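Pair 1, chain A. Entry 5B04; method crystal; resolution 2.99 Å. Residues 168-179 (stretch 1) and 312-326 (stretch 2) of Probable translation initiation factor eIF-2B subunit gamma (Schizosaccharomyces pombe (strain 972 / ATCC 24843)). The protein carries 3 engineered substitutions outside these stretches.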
# COMPACT_ATOMS: atom_id res chain seq x y z
N PRO A 168 -13.73 -10.81 48.75
CA PRO A 168 -14.58 -10.22 49.78
C PRO A 168 -14.25 -10.76 51.16
O PRO A 168 -13.54 -11.76 51.28
CB PRO A 168 -15.98 -10.63 49.34
CG PRO A 168 -15.76 -11.99 48.75
CD PRO A 168 -14.37 -11.99 48.14
N SER A 169 -14.78 -10.12 52.20
CA SER A 169 -14.62 -10.62 53.55
C SER A 169 -15.42 -11.91 53.72
O SER A 169 -15.05 -12.79 54.49
CB SER A 169 -15.06 -9.58 54.57
OG SER A 169 -14.35 -8.37 54.39
N ALA A 170 -16.51 -12.01 52.96
CA ALA A 170 -17.37 -13.19 53.00
C ALA A 170 -18.23 -13.29 51.74
O ALA A 170 -18.66 -12.27 51.19
CB ALA A 170 -18.25 -13.16 54.23
N LEU A 171 -18.47 -14.51 51.30
CA LEU A 171 -19.36 -14.76 50.17
C LEU A 171 -20.43 -15.77 50.56
O LEU A 171 -20.12 -16.89 50.97
CB LEU A 171 -18.57 -15.27 48.96
CG LEU A 171 -19.41 -15.75 47.78
CD1 LEU A 171 -20.08 -14.58 47.07
CD2 LEU A 171 -18.56 -16.55 46.81
N ALA A 172 -21.69 -15.37 50.43
CA ALA A 172 -22.81 -16.24 50.79
C ALA A 172 -23.64 -16.60 49.56
O ALA A 172 -23.96 -15.75 48.74
CB ALA A 172 -23.67 -15.58 51.84
N VAL A 173 -23.98 -17.88 49.45
CA VAL A 173 -24.78 -18.36 48.33
C VAL A 173 -26.26 -18.33 48.65
O VAL A 173 -26.68 -18.77 49.72
CB VAL A 173 -24.37 -19.79 47.92
CG1 VAL A 173 -25.18 -20.26 46.72
CG2 VAL A 173 -22.88 -19.85 47.61
N TYR A 174 -27.05 -17.80 47.73
CA TYR A 174 -28.51 -17.81 47.86
C TYR A 174 -29.12 -18.51 46.65
O TYR A 174 -28.43 -18.81 45.68
CB TYR A 174 -29.04 -16.39 48.00
CG TYR A 174 -28.64 -15.72 49.30
CD1 TYR A 174 -27.44 -15.02 49.40
CD2 TYR A 174 -29.45 -15.80 50.42
CE1 TYR A 174 -27.07 -14.41 50.58
CE2 TYR A 174 -29.08 -15.20 51.61
CZ TYR A 174 -27.89 -14.50 51.68
OH TYR A 174 -27.52 -13.90 52.86
N SER A 175 -30.42 -18.77 46.72
CA SER A 175 -31.08 -19.57 45.69
C SER A 175 -32.60 -19.46 45.75
O SER A 175 -33.16 -19.11 46.79
CB SER A 175 -30.67 -21.04 45.83
OG SER A 175 -31.02 -21.54 47.11
N PRO A 176 -33.28 -19.74 44.62
CA PRO A 176 -34.74 -19.79 44.61
C PRO A 176 -35.27 -20.84 45.58
O PRO A 176 -34.77 -21.97 45.60
CB PRO A 176 -35.07 -20.17 43.16
CG PRO A 176 -33.89 -19.73 42.38
CD PRO A 176 -32.71 -19.93 43.27
N VAL A 177 -36.27 -20.48 46.38
CA VAL A 177 -36.85 -21.40 47.34
C VAL A 177 -37.59 -22.53 46.62
O VAL A 177 -38.11 -22.34 45.52
CB VAL A 177 -37.83 -20.69 48.30
CG1 VAL A 177 -38.02 -21.51 49.57
CG2 VAL A 177 -37.31 -19.31 48.66
N LEU A 178 -37.61 -23.71 47.24
CA LEU A 178 -38.38 -24.83 46.72
C LEU A 178 -39.87 -24.48 46.71
O LEU A 178 -40.32 -23.69 47.55
CB LEU A 178 -38.14 -26.10 47.54
CG LEU A 178 -36.90 -26.95 47.20
CD1 LEU A 178 -35.61 -26.17 47.40
CD2 LEU A 178 -36.89 -28.22 48.03
N LYS A 179 -40.55 -25.05 45.74
CA LYS A 179 -41.96 -24.83 45.55
C LYS A 179 -42.85 -25.94 46.10
O LYS A 179 -44.06 -25.85 46.01
CB LYS A 179 -42.24 -24.63 44.07
CG LYS A 179 -41.43 -23.50 43.46
CD LYS A 179 -42.26 -22.62 42.55
CE LYS A 179 -43.00 -21.55 43.34
NZ LYS A 179 -42.23 -20.28 43.35
N LEU A 312 -11.58 -1.73 52.75
CA LEU A 312 -12.92 -1.65 53.32
C LEU A 312 -13.61 -3.01 53.22
O LEU A 312 -13.57 -3.66 52.17
CB LEU A 312 -13.75 -0.58 52.62
CG LEU A 312 -13.01 0.66 52.09
CD1 LEU A 312 -13.97 1.56 51.32
CD2 LEU A 312 -12.35 1.43 53.22
N ILE A 313 -14.25 -3.43 54.31
CA ILE A 313 -14.94 -4.71 54.39
C ILE A 313 -15.99 -4.83 53.28
O ILE A 313 -16.49 -3.82 52.78
CB ILE A 313 -15.60 -4.89 55.78
CG1 ILE A 313 -16.08 -6.32 56.00
CG2 ILE A 313 -16.73 -3.89 55.98
CD1 ILE A 313 -16.41 -6.64 57.44
N ALA A 314 -16.31 -6.05 52.88
CA ALA A 314 -17.28 -6.27 51.80
C ALA A 314 -17.83 -7.69 51.81
O ALA A 314 -17.12 -8.65 52.13
CB ALA A 314 -16.65 -5.97 50.45
N LYS A 315 -19.10 -7.83 51.44
CA LYS A 315 -19.73 -9.14 51.35
C LYS A 315 -20.62 -9.27 50.13
O LYS A 315 -21.43 -8.39 49.84
CB LYS A 315 -20.52 -9.44 52.61
CG LYS A 315 -19.65 -9.97 53.70
CD LYS A 315 -20.31 -9.75 55.01
CE LYS A 315 -21.61 -10.49 55.09
NZ LYS A 315 -21.62 -11.21 56.37
N ASP A 316 -20.47 -10.39 49.43
CA ASP A 316 -21.18 -10.60 48.19
C ASP A 316 -22.13 -11.79 48.28
O ASP A 316 -21.87 -12.76 48.99
CB ASP A 316 -20.19 -10.82 47.04
CG ASP A 316 -19.41 -9.57 46.70
OD1 ASP A 316 -19.20 -8.73 47.59
OD2 ASP A 316 -19.01 -9.43 45.52
N GLY A 317 -23.24 -11.69 47.56
CA GLY A 317 -24.17 -12.79 47.44
C GLY A 317 -24.09 -13.36 46.04
O GLY A 317 -23.76 -12.65 45.09
N ILE A 318 -24.38 -14.65 45.91
CA ILE A 318 -24.44 -15.28 44.60
C ILE A 318 -25.68 -16.15 44.52
O ILE A 318 -25.94 -16.98 45.39
CB ILE A 318 -23.17 -16.11 44.30
CG1 ILE A 318 -23.34 -16.92 43.02
CG2 ILE A 318 -22.82 -17.01 45.47
CD1 ILE A 318 -22.14 -17.77 42.67
N ILE A 319 -26.42 -16.02 43.43
CA ILE A 319 -27.67 -16.72 43.28
C ILE A 319 -27.58 -17.67 42.13
O ILE A 319 -27.17 -17.30 41.07
CB ILE A 319 -28.78 -15.73 43.01
CG1 ILE A 319 -28.98 -14.85 44.22
CG2 ILE A 319 -30.08 -16.44 42.73
CD1 ILE A 319 -28.57 -13.42 44.01
N CYS A 320 -28.00 -18.90 42.34
CA CYS A 320 -27.99 -19.91 41.29
C CYS A 320 -29.24 -19.90 40.43
O CYS A 320 -30.12 -19.10 40.61
CB CYS A 320 -27.84 -21.28 41.89
SG CYS A 320 -28.06 -22.59 40.66
N SER A 321 -29.29 -20.81 39.47
CA SER A 321 -30.54 -21.09 38.79
C SER A 321 -31.19 -22.39 39.27
O SER A 321 -32.35 -22.39 39.65
CB SER A 321 -30.31 -21.15 37.27
OG SER A 321 -31.46 -21.47 36.51
N ARG A 322 -30.45 -23.49 39.30
CA ARG A 322 -31.00 -24.77 39.76
C ARG A 322 -30.18 -25.56 40.75
O ARG A 322 -29.00 -25.31 40.95
CB ARG A 322 -31.51 -25.59 38.58
CG ARG A 322 -32.69 -24.99 37.85
CD ARG A 322 -33.13 -25.91 36.73
NE ARG A 322 -34.22 -25.33 35.96
CZ ARG A 322 -34.72 -25.88 34.86
NH1 ARG A 322 -34.24 -27.03 34.43
NH2 ARG A 322 -35.71 -25.29 34.22
N ALA A 323 -30.83 -26.56 41.31
CA ALA A 323 -30.23 -27.60 42.12
C ALA A 323 -29.66 -27.38 43.49
O ALA A 323 -29.27 -28.34 44.12
CB ALA A 323 -29.20 -28.28 41.24
N ASN A 324 -29.63 -26.14 43.98
CA ASN A 324 -29.10 -25.93 45.32
C ASN A 324 -29.96 -25.27 46.38
O ASN A 324 -30.24 -24.09 46.36
CB ASN A 324 -27.65 -25.41 45.26
CG ASN A 324 -27.45 -24.04 45.86
OD1 ASN A 324 -27.78 -23.80 47.00
ND2 ASN A 324 -26.89 -23.16 45.09
N ASN A 325 -30.24 -26.07 47.38
CA ASN A 325 -30.82 -25.66 48.67
C ASN A 325 -30.58 -26.73 49.74
O ASN A 325 -29.74 -27.61 49.57
CB ASN A 325 -32.31 -25.36 48.53
CG ASN A 325 -32.60 -23.87 48.48
OD1 ASN A 325 -31.87 -23.07 49.05
ND2 ASN A 325 -33.68 -23.50 47.79
N LEU A 326 -31.20 -26.54 50.90
CA LEU A 326 -30.93 -27.40 52.03
C LEU A 326 -32.16 -27.87 52.74
O LEU A 326 -33.15 -27.16 52.78
CB LEU A 326 -30.00 -26.74 53.04
CG LEU A 326 -30.28 -25.38 53.66
CD1 LEU A 326 -31.75 -25.04 53.68
CD2 LEU A 326 -29.67 -25.25 55.05

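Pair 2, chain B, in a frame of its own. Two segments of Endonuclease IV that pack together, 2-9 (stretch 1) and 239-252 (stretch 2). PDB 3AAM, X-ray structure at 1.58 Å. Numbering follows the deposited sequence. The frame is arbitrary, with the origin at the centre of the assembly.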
# COMPACT_ATOMS: atom_id res chain seq x y z
N PRO B 2 0.73 8.70 14.44
CA PRO B 2 0.81 7.90 13.19
C PRO B 2 1.64 8.60 12.12
O PRO B 2 1.59 9.82 11.97
CB PRO B 2 -0.62 7.70 12.72
CG PRO B 2 -1.30 8.94 13.28
CD PRO B 2 -0.66 9.12 14.67
N ARG B 3 2.40 7.81 11.37
CA ARG B 3 3.24 8.34 10.30
C ARG B 3 2.41 8.50 9.03
O ARG B 3 1.44 7.76 8.81
CB ARG B 3 4.43 7.41 10.07
CG ARG B 3 5.44 7.45 11.21
CD ARG B 3 6.54 6.41 11.06
NE ARG B 3 7.57 6.57 12.08
CZ ARG B 3 8.54 7.48 12.03
NH1 ARG B 3 8.63 8.31 11.00
NH2 ARG B 3 9.43 7.56 13.01
N TYR B 4 2.79 9.47 8.20
CA TYR B 4 2.04 9.74 6.97
C TYR B 4 2.94 10.10 5.80
O TYR B 4 4.03 10.65 5.98
CB TYR B 4 1.05 10.88 7.23
CG TYR B 4 1.74 12.18 7.59
CD1 TYR B 4 2.08 13.11 6.60
CD2 TYR B 4 2.13 12.44 8.90
CE1 TYR B 4 2.79 14.27 6.92
CE2 TYR B 4 2.84 13.60 9.23
CZ TYR B 4 3.16 14.50 8.23
OH TYR B 4 3.88 15.64 8.54
N GLY B 5 2.48 9.79 4.60
CA GLY B 5 3.26 10.10 3.42
C GLY B 5 2.50 9.91 2.13
O GLY B 5 1.31 9.60 2.13
N PHE B 6 3.22 10.11 1.03
CA PHE B 6 2.66 9.98 -0.31
C PHE B 6 3.45 8.95 -1.09
O PHE B 6 4.44 8.39 -0.60
CB PHE B 6 2.81 11.29 -1.11
CG PHE B 6 2.20 12.49 -0.47
CD1 PHE B 6 0.91 12.45 0.07
CD2 PHE B 6 2.89 13.70 -0.46
CE1 PHE B 6 0.33 13.60 0.59
CE2 PHE B 6 2.31 14.85 0.06
CZ PHE B 6 1.03 14.81 0.58
N HIS B 7 3.00 8.71 -2.32
CA HIS B 7 3.71 7.83 -3.21
C HIS B 7 4.60 8.78 -3.99
O HIS B 7 4.11 9.72 -4.64
CB HIS B 7 2.75 7.11 -4.16
CG HIS B 7 3.43 6.06 -4.99
ND1 HIS B 7 4.33 6.37 -5.98
CD2 HIS B 7 3.38 4.71 -4.92
CE1 HIS B 7 4.81 5.25 -6.49
NE2 HIS B 7 4.26 4.23 -5.87
N LEU B 8 5.91 8.56 -3.90
CA LEU B 8 6.90 9.42 -4.56
C LEU B 8 7.51 8.77 -5.79
O LEU B 8 7.59 7.54 -5.89
CB LEU B 8 8.01 9.76 -3.56
CG LEU B 8 7.55 10.30 -2.20
CD1 LEU B 8 8.76 10.45 -1.28
CD2 LEU B 8 6.84 11.63 -2.39
N SER B 9 7.95 9.61 -6.72
CA SER B 9 8.56 9.15 -7.96
C SER B 9 10.01 8.71 -7.80
O SER B 9 10.73 9.22 -6.94
CB SER B 9 8.49 10.25 -9.02
OG SER B 9 9.20 9.88 -10.18
N ARG B 239 -6.00 2.52 17.97
CA ARG B 239 -5.44 1.21 17.64
C ARG B 239 -4.43 1.26 16.49
O ARG B 239 -3.66 0.33 16.30
CB ARG B 239 -6.57 0.24 17.27
CG ARG B 239 -7.50 -0.08 18.43
CD ARG B 239 -8.75 -0.80 17.96
NE ARG B 239 -9.63 0.08 17.20
CZ ARG B 239 -10.84 -0.27 16.76
NH1 ARG B 239 -11.32 -1.48 17.01
NH2 ARG B 239 -11.58 0.60 16.08
N LEU B 240 -4.44 2.37 15.75
CA LEU B 240 -3.54 2.51 14.61
C LEU B 240 -2.50 3.61 14.80
O LEU B 240 -1.81 3.99 13.86
CB LEU B 240 -4.34 2.83 13.35
CG LEU B 240 -5.49 1.88 13.01
CD1 LEU B 240 -6.22 2.40 11.78
CD2 LEU B 240 -4.95 0.48 12.76
N LYS B 241 -2.38 4.11 16.03
CA LYS B 241 -1.44 5.20 16.30
C LYS B 241 0.01 4.95 15.91
O LYS B 241 0.75 5.90 15.67
CB LYS B 241 -1.51 5.59 17.78
CG LYS B 241 -1.05 4.52 18.74
CD LYS B 241 -1.30 4.95 20.17
CE LYS B 241 -0.92 3.87 21.15
NZ LYS B 241 -1.19 4.30 22.55
N ASP B 242 0.42 3.69 15.83
CA ASP B 242 1.80 3.37 15.47
C ASP B 242 1.94 2.79 14.06
O ASP B 242 2.94 2.15 13.74
CB ASP B 242 2.40 2.39 16.48
CG ASP B 242 2.38 2.93 17.90
OD1 ASP B 242 2.96 4.01 18.13
OD2 ASP B 242 1.79 2.27 18.78
N ARG B 243 0.93 3.01 13.22
CA ARG B 243 0.97 2.47 11.87
C ARG B 243 1.42 3.50 10.84
O ARG B 243 1.64 4.67 11.17
CB ARG B 243 -0.40 1.92 11.47
CG ARG B 243 -1.01 0.94 12.47
CD ARG B 243 -0.08 -0.22 12.80
NE ARG B 243 -0.73 -1.14 13.74
CZ ARG B 243 -0.09 -1.96 14.55
NH1 ARG B 243 1.23 -2.00 14.56
NH2 ARG B 243 -0.78 -2.74 15.38
N VAL B 244 1.54 3.05 9.60
CA VAL B 244 1.97 3.88 8.49
C VAL B 244 0.79 4.16 7.56
O VAL B 244 0.11 3.24 7.12
CB VAL B 244 3.08 3.17 7.69
CG1 VAL B 244 3.40 3.94 6.42
CG2 VAL B 244 4.32 3.02 8.56
N PHE B 245 0.57 5.44 7.26
CA PHE B 245 -0.53 5.84 6.39
C PHE B 245 0.02 6.47 5.11
O PHE B 245 0.80 7.42 5.16
CB PHE B 245 -1.42 6.85 7.12
CG PHE B 245 -2.19 6.25 8.27
CD1 PHE B 245 -3.50 5.84 8.11
CD2 PHE B 245 -1.58 6.08 9.51
CE1 PHE B 245 -4.21 5.27 9.17
CE2 PHE B 245 -2.28 5.52 10.58
CZ PHE B 245 -3.60 5.11 10.40
N ILE B 246 -0.39 5.93 3.97
CA ILE B 246 0.04 6.43 2.67
C ILE B 246 -1.15 6.83 1.81
O ILE B 246 -2.09 6.05 1.63
CB ILE B 246 0.85 5.35 1.90
CG1 ILE B 246 2.13 5.00 2.65
CG2 ILE B 246 1.19 5.84 0.49
CD1 ILE B 246 3.11 6.17 2.80
N LEU B 247 -1.12 8.05 1.29
CA LEU B 247 -2.18 8.56 0.42
C LEU B 247 -1.68 8.32 -1.01
O LEU B 247 -0.50 8.53 -1.29
CB LEU B 247 -2.40 10.06 0.65
CG LEU B 247 -3.47 10.71 -0.22
CD1 LEU B 247 -4.84 10.10 0.05
CD2 LEU B 247 -3.50 12.21 0.07
N GLU B 248 -2.57 7.85 -1.88
CA GLU B 248 -2.21 7.56 -3.27
C GLU B 248 -3.09 8.37 -4.21
O GLU B 248 -4.07 7.86 -4.75
CB GLU B 248 -2.39 6.07 -3.55
CG GLU B 248 -1.68 5.14 -2.58
CD GLU B 248 -1.96 3.68 -2.88
OE1 GLU B 248 -3.15 3.32 -3.04
OE2 GLU B 248 -1.00 2.89 -2.95
N THR B 249 -2.75 9.64 -4.40
CA THR B 249 -3.52 10.52 -5.27
C THR B 249 -2.58 11.38 -6.11
O THR B 249 -1.37 11.36 -5.90
CB THR B 249 -4.44 11.42 -4.43
OG1 THR B 249 -3.63 12.17 -3.51
CG2 THR B 249 -5.44 10.58 -3.66
N PRO B 250 -3.12 12.13 -7.08
CA PRO B 250 -2.28 12.98 -7.93
C PRO B 250 -1.31 13.85 -7.15
O PRO B 250 -1.67 14.43 -6.12
CB PRO B 250 -3.31 13.78 -8.72
CG PRO B 250 -4.41 12.77 -8.90
CD PRO B 250 -4.53 12.18 -7.51
N ARG B 251 -0.09 13.96 -7.66
CA ARG B 251 0.97 14.72 -7.01
C ARG B 251 1.23 16.08 -7.64
O ARG B 251 1.00 16.28 -8.83
CB ARG B 251 2.26 13.91 -7.05
CG ARG B 251 2.18 12.55 -6.36
CD ARG B 251 2.11 12.72 -4.85
NE ARG B 251 3.06 13.74 -4.42
CZ ARG B 251 4.37 13.67 -4.61
NH1 ARG B 251 4.91 12.60 -5.19
NH2 ARG B 251 5.14 14.69 -4.26
N GLY B 252 1.72 17.01 -6.83
CA GLY B 252 2.02 18.34 -7.32
C GLY B 252 2.11 19.32 -6.17
O GLY B 252 1.62 19.03 -5.08
O HOH W 1 0.54 10.03 -3.17
O HOH W 2 7.49 12.47 -6.49

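In both pairs two strands from sequence-distant parts of one chain run side by side in parallel, crossing at -31° in pair 1 and -24° in pair 2, with closest axial approaches of 4.6 and 4.7 Å. Superposition of 14 central residues gives an RMSD of 0.9 Å and places L171(A) to V177(A) on P2(B) to L8(B), and K315(A) to R322(A) on D242(B) to T249(B).

The hydrogen-bond ladder is the core of the likeness. In pair 1, A172(A) N donates to D316(A) O (3.0 Å), I318(A) N to A172(A) O (3.1 Å) and Y174(A) N to I318(A) O (2.7 Å), while C320(A) N makes a weak bond to Y174(A) O (3.4 Å). Pair 2 repeats these four rungs at the matched positions: R3(B) N to R243(B) O (3.2 Å), F245(B) N to R3(B) O (2.9 Å), G5(B) N to F245(B) O (3.0 Å) and L247(B) N to G5(B) O (3.0 Å). As is usual for parallel strands, one residue of the first strand both donates and accepts, bonding to the residues before and after its partner. The last rung differs most in length, long and weak in pair 1 but of ordinary length and nearly straight, at 171°, in pair 2; in angle the third differs more, 169° in pair 1 against 133° in pair 2.

Around this common frame the side chains divide the space differently. On the face of V173(A) and I318(A), V173(A) CG2 meets I318(A) CG2 at 3.6 Å, and L171(A) CD1 lies 4.0 Å from the same I318(A) CG2, so the isoleucine packs against two aliphatic neighbours. At the position of I318(A), pair 2 has F245(B). Its CE2 atom reaches P2(B) CB, the residue matching L171(A), at 3.5 Å; Y4(B), in place of V173(A), turns the end of its side chain away from the second stretch.

The opposite face reverses the distribution of bulk. Pair 1 sets Y174(A) beside I319(A), with Y174(A) CB 4.1 Å from I319(A) CG1, and the glycine G317(A) places its CA near the plane of the tyrosine ring, 4.4 Å from Y174(A) CD1. Pair 2 has glycine at the tyrosine position, G5(B), and V244(B) at the glycine position. The end of I246(B) comes nearer the first stretch beside G5(B), where an ideal CB would lie a tight 3.4 Å from I246(B) CD1.

Beyond the ladder the solutions diverge. S175(A) matches F6(B). The serine OG lies 2.8 Å from N324(A) O and 2.6 Å from N325(A) OD1, a polar cluster built by residues that come back after the strand. The phenylalanine instead makes an apolar contact, F6(B) CE1 to L247(B) CD2 at 4.1 Å, and R251(B) folds in beside it. The guanidinium has F6(B) CB and L8(B) CD2 over one face, and R251(B) NH1 gives a weak hydrogen bond to H7(B) O at 3.0 Å. A water accepts from H7(B) N (2.9 Å) and donates to L247(B) O (2.6 Å), bridging the two stretches where they begin to separate.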